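Local coordinates for hypothetical protein GrpB (Enterococcus faecalis, PDB 2NRK), which is of unknown function but, as a GrpB family protein of the nucleotidyltransferase clan, probably has a fold related to that of the nucleotidyltransferases, at residues I53-I59 with T100-Y106; I76-M81 with Y91-P96. All coordinates share one frame; numbering follows the deposited sequence.

Interaction 1: I53-I59 with T100-Y106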
ATOM      1  N   ILE A  53       7.058  14.363 -20.121  1.00 26.13           N
ATOM      2  CA  ILE A  53       8.092  14.110 -19.126  1.00 25.58           C
ATOM      3  C   ILE A  53       7.717  12.772 -18.485  1.00 25.35           C
ATOM      4  O   ILE A  53       6.616  12.624 -17.932  1.00 25.60           O
ATOM      5  CB  ILE A  53       8.115  15.191 -18.011  1.00 25.89           C
ATOM      6  CG1 ILE A  53       8.355  16.583 -18.626  1.00 27.82           C
ATOM      7  CG2 ILE A  53       9.185  14.864 -16.983  1.00 26.76           C
ATOM      8  CD1 ILE A  53       8.244  17.710 -17.612  1.00 27.69           C
ATOM      9  N   ILE A  54       8.610  11.796 -18.601  1.00 24.12           N
ATOM     10  CA  ILE A  54       8.291  10.452 -18.116  1.00 23.94           C
ATOM     11  C   ILE A  54       8.595  10.399 -16.623  1.00 24.01           C
ATOM     12  O   ILE A  54       9.726  10.695 -16.219  1.00 23.70           O
ATOM     13  CB  ILE A  54       9.130   9.351 -18.813  1.00 24.59           C
ATOM     14  CG1 ILE A  54       9.116   9.451 -20.358  1.00 26.70           C
ATOM     15  CG2 ILE A  54       8.679   7.949 -18.348  1.00 24.86           C
ATOM     16  CD1 ILE A  54       7.750   9.299 -20.984  1.00 28.52           C
ATOM     17  N   ASP A  55       7.598  10.001 -15.828  1.00 22.97           N
ATOM     18  CA  ASP A  55       7.790   9.771 -14.385  1.00 23.82           C
ATOM     19  C   ASP A  55       8.043   8.311 -14.063  1.00 23.74           C
ATOM     20  O   ASP A  55       7.262   7.408 -14.508  1.00 23.55           O
ATOM     21  CB  ASP A  55       6.574  10.227 -13.571  1.00 25.02           C
ATOM     22  CG  ASP A  55       6.361  11.718 -13.661  1.00 28.48           C
ATOM     23  OD1 ASP A  55       7.080  12.453 -12.962  1.00 28.49           O
ATOM     24  OD2 ASP A  55       5.473  12.142 -14.448  1.00 29.16           O
ATOM     25  N   PHE A  56       9.082   8.093 -13.258  1.00 23.37           N
ATOM     26  CA  PHE A  56       9.515   6.761 -12.768  1.00 23.93           C
ATOM     27  C   PHE A  56       9.347   6.659 -11.266  1.00 24.04           C
ATOM     28  O   PHE A  56       9.741   7.588 -10.520  1.00 24.82           O
ATOM     29  CB  PHE A  56      11.001   6.496 -13.097  1.00 23.48           C
ATOM     30  CG  PHE A  56      11.319   6.579 -14.559  1.00 23.61           C
ATOM     31  CD1 PHE A  56      11.478   5.417 -15.309  1.00 22.24           C
ATOM     32  CD2 PHE A  56      11.435   7.809 -15.196  1.00 23.85           C
ATOM     33  CE1 PHE A  56      11.715   5.473 -16.695  1.00 23.83           C
ATOM     34  CE2 PHE A  56      11.686   7.873 -16.572  1.00 22.93           C
ATOM     35  CZ  PHE A  56      11.828   6.699 -17.330  1.00 24.40           C
ATOM     36  N   LEU A  57       8.725   5.554 -10.826  1.00 24.08           N
ATOM     37  CA  LEU A  57       8.645   5.215  -9.394  1.00 24.23           C
ATOM     38  C   LEU A  57       9.613   4.069  -9.172  1.00 23.83           C
ATOM     39  O   LEU A  57       9.459   3.011  -9.764  1.00 24.15           O
ATOM     40  CB  LEU A  57       7.219   4.804  -9.007  1.00 24.70           C
ATOM     41  CG  LEU A  57       7.041   4.317  -7.543  1.00 23.72           C
ATOM     42  CD1 LEU A  57       7.451   5.389  -6.527  1.00 26.49           C
ATOM     43  CD2 LEU A  57       5.580   3.907  -7.281  1.00 25.10           C
ATOM     44  N   VAL A  58      10.656   4.325  -8.408  1.00 22.67           N
ATOM     45  CA  VAL A  58      11.671   3.311  -8.141  1.00 23.18           C
ATOM     46  C   VAL A  58      11.563   2.954  -6.647  1.00 23.40           C
ATOM     47  O   VAL A  58      11.680   3.832  -5.777  1.00 24.06           O
ATOM     48  CB  VAL A  58      13.088   3.861  -8.457  1.00 23.78           C
ATOM     49  CG1 VAL A  58      14.120   2.820  -8.116  1.00 25.03           C
ATOM     50  CG2 VAL A  58      13.209   4.243  -9.930  1.00 25.29           C
ATOM     51  N   ILE A  59      11.364   1.668  -6.370  1.00 22.58           N
ATOM     52  CA  ILE A  59      11.183   1.204  -4.995  1.00 22.41           C
ATOM     53  C   ILE A  59      12.417   0.402  -4.633  1.00 22.64           C
ATOM     54  O   ILE A  59      12.781  -0.541  -5.358  1.00 23.34           O
ATOM     55  CB  ILE A  59       9.905   0.325  -4.892  1.00 22.15           C
ATOM     56  CG1 ILE A  59       8.699   1.132  -5.376  1.00 22.29           C
ATOM     57  CG2 ILE A  59       9.761  -0.158  -3.471  1.00 23.13           C
ATOM     58  CD1 ILE A  59       7.442   0.240  -5.536  1.00 23.11           C
ATOM     59  N   THR A 100      12.929  15.836 -19.419  1.00 26.91           N
ATOM     60  CA  THR A 100      12.446  14.634 -20.085  1.00 26.70           C
ATOM     61  C   THR A 100      12.106  13.479 -19.120  1.00 26.19           C
ATOM     62  O   THR A 100      11.298  12.620 -19.463  1.00 26.01           O
ATOM     63  CB  THR A 100      13.482  14.096 -21.111  1.00 28.39           C
ATOM     64  OG1 THR A 100      14.780  13.968 -20.477  1.00 26.68           O
ATOM     65  CG2 THR A 100      13.585  15.044 -22.312  1.00 28.21           C
ATOM     66  N   HIS A 101      12.795  13.410 -17.985  1.00 25.23           N
ATOM     67  CA  HIS A 101      12.649  12.252 -17.059  1.00 24.58           C
ATOM     68  C   HIS A 101      12.655  12.752 -15.620  1.00 24.29           C
ATOM     69  O   HIS A 101      13.510  13.551 -15.246  1.00 25.58           O
ATOM     70  CB  HIS A 101      13.788  11.228 -17.202  1.00 24.26           C
ATOM     71  CG  HIS A 101      13.960  10.662 -18.579  1.00 25.98           C
ATOM     72  ND1 HIS A 101      14.569  11.357 -19.604  1.00 27.07           N
ATOM     73  CD2 HIS A 101      13.679   9.437 -19.074  1.00 27.36           C
ATOM     74  CE1 HIS A 101      14.622  10.592 -20.680  1.00 28.74           C
ATOM     75  NE2 HIS A 101      14.072   9.426 -20.392  1.00 27.58           N
ATOM     76  N   HIS A 102      11.683  12.312 -14.833  1.00 23.64           N
ATOM     77  CA  HIS A 102      11.637  12.605 -13.378  1.00 23.74           C
ATOM     78  C   HIS A 102      11.604  11.238 -12.684  1.00 24.13           C
ATOM     79  O   HIS A 102      10.780  10.381 -13.043  1.00 24.27           O
ATOM     80  CB  HIS A 102      10.385  13.352 -13.000  1.00 23.38           C
ATOM     81  CG  HIS A 102      10.411  14.791 -13.394  1.00 28.68           C
ATOM     82  ND1 HIS A 102       9.281  15.576 -13.401  1.00 31.34           N
ATOM     83  CD2 HIS A 102      11.430  15.581 -13.803  1.00 29.93           C
ATOM     84  CE1 HIS A 102       9.604  16.799 -13.776  1.00 29.06           C
ATOM     85  NE2 HIS A 102      10.900  16.835 -14.024  1.00 31.29           N
ATOM     86  N   VAL A 103      12.549  11.012 -11.783  1.00 23.78           N
ATOM     87  CA  VAL A 103      12.650   9.712 -11.107  1.00 24.03           C
ATOM     88  C   VAL A 103      12.397   9.901  -9.634  1.00 24.54           C
ATOM     89  O   VAL A 103      13.056  10.722  -8.989  1.00 23.47           O
ATOM     90  CB  VAL A 103      14.063   9.087 -11.347  1.00 24.76           C
ATOM     91  CG1 VAL A 103      14.167   7.709 -10.680  1.00 25.66           C
ATOM     92  CG2 VAL A 103      14.354   8.979 -12.846  1.00 25.37           C
ATOM     93  N   HIS A 104      11.438   9.142  -9.097  1.00 23.84           N
ATOM     94  CA  HIS A 104      10.988   9.329  -7.715  1.00 24.11           C
ATOM     95  C   HIS A 104      11.354   8.024  -7.014  1.00 24.01           C
ATOM     96  O   HIS A 104      10.733   6.986  -7.295  1.00 24.10           O
ATOM     97  CB  HIS A 104       9.458   9.488  -7.665  1.00 24.91           C
ATOM     98  CG  HIS A 104       8.919  10.542  -8.587  1.00 25.59           C
ATOM     99  ND1 HIS A 104       8.580  11.807  -8.156  1.00 30.90           N
ATOM    100  CD2 HIS A 104       8.698  10.527  -9.922  1.00 28.31           C
ATOM    101  CE1 HIS A 104       8.143  12.517  -9.185  1.00 29.09           C
ATOM    102  NE2 HIS A 104       8.208  11.768 -10.270  1.00 27.86           N
ATOM    103  N   ILE A 105      12.389   8.065  -6.179  1.00 23.57           N
ATOM    104  CA  ILE A 105      12.892   6.844  -5.550  1.00 24.58           C
ATOM    105  C   ILE A 105      12.435   6.843  -4.087  1.00 24.84           C
ATOM    106  O   ILE A 105      12.621   7.822  -3.366  1.00 25.69           O
ATOM    107  CB  ILE A 105      14.427   6.740  -5.628  1.00 23.95           C
ATOM    108  CG1 ILE A 105      14.917   6.911  -7.078  1.00 23.33           C
ATOM    109  CG2 ILE A 105      14.896   5.386  -5.112  1.00 24.49           C
ATOM    110  CD1 ILE A 105      16.480   7.017  -7.207  1.00 25.04           C
ATOM    111  N   TYR A 106      11.835   5.729  -3.650  1.00 23.30           N
ATOM    112  CA  TYR A 106      11.432   5.613  -2.247  1.00 23.65           C
ATOM    113  C   TYR A 106      11.835   4.250  -1.677  1.00 22.59           C
ATOM    114  O   TYR A 106      11.949   3.272  -2.408  1.00 22.96           O
ATOM    115  CB  TYR A 106       9.919   5.705  -2.097  1.00 24.26           C
ATOM    116  CG  TYR A 106       9.287   7.006  -2.564  1.00 25.19           C
ATOM    117  CD1 TYR A 106       9.185   8.107  -1.714  1.00 26.37           C
ATOM    118  CD2 TYR A 106       8.719   7.077  -3.831  1.00 26.22           C
ATOM    119  CE1 TYR A 106       8.518   9.298  -2.171  1.00 28.45           C
ATOM    120  CE2 TYR A 106       8.088   8.231  -4.284  1.00 28.99           C
ATOM    121  CZ  TYR A 106       7.988   9.312  -3.465  1.00 28.70           C
ATOM    122  OH  TYR A 106       7.287  10.415  -3.973  1.00 31.72           O
TER
HETATM  123  O   HOH W   1       6.804  15.050 -12.778  1.00 39.85           O

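Interaction 2: I76-M81 with Y91-P96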
ATOM      1  N   ILE A  76      24.764   9.487 -16.382  1.00 24.86           N
ATOM      2  CA  ILE A  76      23.729   9.304 -17.416  1.00 24.73           C
ATOM      3  C   ILE A  76      22.764  10.502 -17.531  1.00 25.30           C
ATOM      4  O   ILE A  76      21.652  10.396 -18.077  1.00 25.80           O
ATOM      5  CB  ILE A  76      23.011   7.929 -17.307  1.00 25.47           C
ATOM      6  CG1 ILE A  76      22.204   7.808 -16.013  1.00 24.75           C
ATOM      7  CG2 ILE A  76      24.051   6.793 -17.417  1.00 25.47           C
ATOM      8  CD1 ILE A  76      21.102   6.664 -16.068  1.00 24.36           C
ATOM      9  N   GLY A  77      23.176  11.635 -16.965  1.00 24.20           N
ATOM     10  CA  GLY A  77      22.510  12.896 -17.256  1.00 23.40           C
ATOM     11  C   GLY A  77      21.607  13.473 -16.193  1.00 23.04           C
ATOM     12  O   GLY A  77      21.008  14.506 -16.423  1.00 25.32           O
ATOM     13  N   TYR A  78      21.466  12.785 -15.069  1.00 22.97           N
ATOM     14  CA  TYR A  78      20.604  13.263 -13.992  1.00 22.08           C
ATOM     15  C   TYR A  78      21.238  14.321 -13.105  1.00 22.71           C
ATOM     16  O   TYR A  78      22.451  14.282 -12.820  1.00 23.22           O
ATOM     17  CB  TYR A  78      20.138  12.092 -13.110  1.00 21.93           C
ATOM     18  CG  TYR A  78      19.119  11.218 -13.803  1.00 22.60           C
ATOM     19  CD1 TYR A  78      17.782  11.645 -13.930  1.00 22.15           C
ATOM     20  CD2 TYR A  78      19.498  10.001 -14.368  1.00 22.90           C
ATOM     21  CE1 TYR A  78      16.828  10.841 -14.576  1.00 23.70           C
ATOM     22  CE2 TYR A  78      18.552   9.203 -15.036  1.00 22.54           C
ATOM     23  CZ  TYR A  78      17.224   9.639 -15.106  1.00 23.40           C
ATOM     24  OH  TYR A  78      16.263   8.885 -15.781  1.00 25.15           O
ATOM     25  N   GLU A  79      20.407  15.274 -12.678  1.00 23.04           N
ATOM     26  CA  GLU A  79      20.670  16.038 -11.488  1.00 24.10           C
ATOM     27  C   GLU A  79      20.127  15.239 -10.303  1.00 23.88           C
ATOM     28  O   GLU A  79      18.953  14.827 -10.293  1.00 23.52           O
ATOM     29  CB  GLU A  79      19.916  17.378 -11.519  1.00 25.00           C
ATOM     30  CG  GLU A  79      20.448  18.471 -12.347  1.00 31.01           C
ATOM     31  CD  GLU A  79      19.617  19.743 -12.068  1.00 34.50           C
ATOM     32  OE1 GLU A  79      18.529  19.875 -12.667  1.00 38.26           O
ATOM     33  OE2 GLU A  79      20.031  20.548 -11.217  1.00 40.21           O
ATOM     34  N   TYR A  80      20.990  15.021  -9.325  1.00 23.40           N
ATOM     35  CA  TYR A  80      20.676  14.228  -8.151  1.00 23.65           C
ATOM     36  C   TYR A  80      20.161  15.167  -7.066  1.00 23.73           C
ATOM     37  O   TYR A  80      20.945  15.900  -6.459  1.00 23.95           O
ATOM     38  CB  TYR A  80      21.930  13.497  -7.681  1.00 24.07           C
ATOM     39  CG  TYR A  80      21.635  12.456  -6.630  1.00 24.98           C
ATOM     40  CD1 TYR A  80      21.251  11.161  -7.003  1.00 24.26           C
ATOM     41  CD2 TYR A  80      21.764  12.749  -5.273  1.00 26.53           C
ATOM     42  CE1 TYR A  80      20.987  10.194  -6.064  1.00 25.49           C
ATOM     43  CE2 TYR A  80      21.488  11.770  -4.296  1.00 25.60           C
ATOM     44  CZ  TYR A  80      21.082  10.509  -4.719  1.00 24.98           C
ATOM     45  OH  TYR A  80      20.811   9.554  -3.776  1.00 26.69           O
HETATM   46  N   MSE A  81      18.849  15.186  -6.856  1.00 23.80           N
HETATM   47  CA  MSE A  81      18.237  16.264  -6.057  1.00 23.41           C
HETATM   48  C   MSE A  81      18.034  15.942  -4.567  1.00 24.64           C
HETATM   49  O   MSE A  81      17.584  16.815  -3.804  1.00 24.64           O
HETATM   50  CB  MSE A  81      16.883  16.704  -6.671  1.00 24.45           C
HETATM   51  CG  MSE A  81      16.901  17.261  -8.108  1.00 24.64           C
HETATM   52 SE   MSE A  81      18.124  18.678  -8.336  1.00 34.17          SE
HETATM   53  CE  MSE A  81      17.156  20.110  -7.479  1.00 29.55           C
ATOM     54  N   TYR A  91      15.173  12.113  -5.474  1.00 24.32           N
ATOM     55  CA  TYR A  91      14.532  12.605  -6.669  1.00 24.78           C
ATOM     56  C   TYR A  91      15.638  12.887  -7.698  1.00 24.90           C
ATOM     57  O   TYR A  91      16.675  13.469  -7.342  1.00 24.91           O
ATOM     58  CB  TYR A  91      13.787  13.896  -6.322  1.00 26.48           C
ATOM     59  CG  TYR A  91      13.094  14.576  -7.487  1.00 28.31           C
ATOM     60  CD1 TYR A  91      12.069  13.935  -8.176  1.00 31.38           C
ATOM     61  CD2 TYR A  91      13.423  15.888  -7.850  1.00 30.38           C
ATOM     62  CE1 TYR A  91      11.390  14.589  -9.241  1.00 35.03           C
ATOM     63  CE2 TYR A  91      12.750  16.546  -8.913  1.00 31.21           C
ATOM     64  CZ  TYR A  91      11.756  15.866  -9.598  1.00 33.40           C
ATOM     65  OH  TYR A  91      11.113  16.521 -10.643  1.00 35.09           O
ATOM     66  N   LEU A  92      15.412  12.458  -8.930  1.00 23.61           N
ATOM     67  CA  LEU A  92      16.339  12.725 -10.042  1.00 22.50           C
ATOM     68  C   LEU A  92      15.571  13.419 -11.147  1.00 22.91           C
ATOM     69  O   LEU A  92      14.430  13.074 -11.427  1.00 23.37           O
ATOM     70  CB  LEU A  92      16.909  11.428 -10.639  1.00 23.46           C
ATOM     71  CG  LEU A  92      17.422  10.291  -9.743  1.00 24.99           C
ATOM     72  CD1 LEU A  92      17.847   9.110 -10.602  1.00 26.54           C
ATOM     73  CD2 LEU A  92      18.561  10.773  -8.935  1.00 25.54           C
ATOM     74  N   ARG A  93      16.218  14.367 -11.806  1.00 23.56           N
ATOM     75  CA  ARG A  93      15.622  14.990 -12.981  1.00 23.81           C
ATOM     76  C   ARG A  93      16.654  15.148 -14.059  1.00 24.70           C
ATOM     77  O   ARG A  93      17.850  15.394 -13.796  1.00 24.53           O
ATOM     78  CB  ARG A  93      14.997  16.360 -12.626  1.00 24.56           C
ATOM     79  CG  ARG A  93      15.993  17.380 -12.172  1.00 23.21           C
ATOM     80  CD  ARG A  93      15.261  18.630 -11.615  1.00 24.33           C
ATOM     81  NE  ARG A  93      16.257  19.640 -11.348  1.00 27.67           N
ATOM     82  CZ  ARG A  93      16.027  20.743 -10.641  1.00 30.46           C
ATOM     83  NH1 ARG A  93      14.813  20.952 -10.139  1.00 31.51           N
ATOM     84  NH2 ARG A  93      17.017  21.598 -10.439  1.00 31.10           N
ATOM     85  N   LYS A  94      16.182  15.000 -15.287  1.00 25.73           N
ATOM     86  CA  LYS A  94      17.007  15.327 -16.455  1.00 27.90           C
ATOM     87  C   LYS A  94      16.141  15.739 -17.628  1.00 29.05           C
ATOM     88  O   LYS A  94      14.944  15.479 -17.629  1.00 27.17           O
ATOM     89  CB  LYS A  94      17.921  14.144 -16.798  1.00 28.33           C
ATOM     90  CG  LYS A  94      17.341  13.008 -17.578  1.00 28.27           C
ATOM     91  CD  LYS A  94      18.485  12.034 -17.932  1.00 31.44           C
ATOM     92  CE  LYS A  94      17.995  10.717 -18.450  1.00 32.63           C
ATOM     93  NZ  LYS A  94      19.060   9.719 -18.961  1.00 30.09           N
ATOM     94  N   GLY A  95      16.735  16.385 -18.631  1.00 31.71           N
ATOM     95  CA  GLY A  95      18.166  16.600 -18.710  1.00 35.57           C
ATOM     96  C   GLY A  95      18.476  18.065 -18.611  1.00 37.93           C
ATOM     97  O   GLY A  95      17.580  18.876 -18.356  1.00 38.34           O
ATOM     98  N   PRO A  96      19.751  18.432 -18.861  1.00 40.42           N
ATOM     99  CA  PRO A  96      20.158  19.817 -18.712  1.00 41.92           C
ATOM    100  C   PRO A  96      19.568  20.687 -19.825  1.00 42.94           C
ATOM    101  O   PRO A  96      19.228  21.838 -19.572  1.00 44.18           O
ATOM    102  CB  PRO A  96      21.685  19.750 -18.806  1.00 42.18           C
ATOM    103  CG  PRO A  96      21.978  18.556 -19.625  1.00 42.03           C
ATOM    104  CD  PRO A  96      20.850  17.573 -19.341  1.00 40.57           C
TER

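Interaction 1: I53-I59 with T100-Y106
Asp55 holds its CG anti to its own carbonyl carbon (chi1 -65°) and His104 does likewise, torsions that carry carboxylate and imidazole out over the same face of two neighbouring parallel strands until they meet. These strands, 54-59 and 101-106, lie at the centre of a mixed sheet, and the pair is a worked example of how parallel strands give their two faces different chemistry. Six backbone hydrogen bonds, among them Ile54 N to Thr100 O at 2.9 Å and Tyr106 N to Val58 O, also at 2.9 Å, run from end to end of the contact and keep the strands in register.

One face, with Ile54, Phe56, Val58, Val103 and Ile105, is largely apolar. CG2 of Val58 meets CG1 of Val103 at 3.7 Å, while Ile105 lies alongside Val58, the two pointing the same way. His101 belongs to this face too: its ring meets that of Phe56 rim to rim, and helix 14-30 packs against Ile54, Phe56 and Val58.

The other face carries Asp55, His102 and His104, then Leu57, Ile59 and Tyr106. From the loop just before its strand, Ile53 sets CG2 over the centre of the His102 ring, a CH-pi contact 3.6 Å from the centroid, and the far nitrogen of that ring, NE2, is hydrogen-bonded to Arg99. Farther along, CD1 of Leu57 touches the edge of the Tyr106 ring, whose hydroxyl bonds to His117.

Between these, OD1 of Asp55 gathers two partners. A water bridges it to His102 ND1, and His104 NE2 donates to OD1 at 3.0 Å in a nearly straight bond (169°), lying in the imidazole plane but reaching the carboxylate on its anti side, 25° out of plane.

Interaction 2: I76-M81 with Y91-P96
Strands 79-80 and 91-94 pair antiparallel, with Glu79 and Arg93 as a hydrogen-bonded pair, Tyr80 and Leu92 as a non-hydrogen-bonded one, and a further bond from Met81 N to Tyr91 O at 2.8 Å. This is a beta hairpin at the margin of the sheet, and it illustrates how side chains add to the few backbone bonds of a short edge strand. Just before it, Gly77, with positive phi, is the C-prime residue of a Schellman motif that ends helix 70-75.

The Tyr78 ring is sandwiched. CD1 of Leu92 sits over the centre of one face, and over the opposite face runs the chain of Lys94, whose CD is 3.8 Å from the ring centroid. Extended beyond CG, that chain carries NZ past the ring to Ile76 O, 2.8 Å away, so the ammonium satisfies a carbonyl close to the helix end. Leu92 also sends CD2 to CD1 of Tyr80 at 3.3 Å.

Glu79 and Arg93 form a salt bridge along the other face of the hairpin. NE of Arg93 donates to OE1 of Glu79 at 2.6 Å; the oxygen lies near the guanidinium plane, yet the approach is from above the carboxylate, whose plane is turned 44° from the guanidinium. Two longer bonds from NH2, one to each carboxylate oxygen, are weak. Selenomethionine Met81, bent at chi2 (-53°) and chi3 (-76°), brings CE over one face of the same guanidinium, toward its rim.

Glu22 of helix 14-30 receives both Tyr78 OH and Lys94 NZ, while Phe73 of helix 70-75 packs on Tyr78, Tyr80 and Leu92. Beyond the hairpin, strand 101-107 takes up the inner edge of strand 89-94.

Interactions 1 and 2 belong to one mixed sheet: strand 101-107 pairs with 54-60 in the first and borders 89-94 of the second, with Val103 N bonding to Leu92 O and Thr100 N to Lys94 O. Along the chain, interaction 2 is nested inside the loop that interaction 1 closes. The first is the more central, its centre about 5 Å from the centre of the chain, against about 14 Å for the second, and has more buried residues. Their chemistry follows: parallel strands with regular backbone bonding and a histidine-carboxylate bond on one face, against a short antiparallel edge whose few backbone bonds are joined by a salt bridge and by CH-pi contacts on both faces of a tyrosine. Helix 14-30 reaches both.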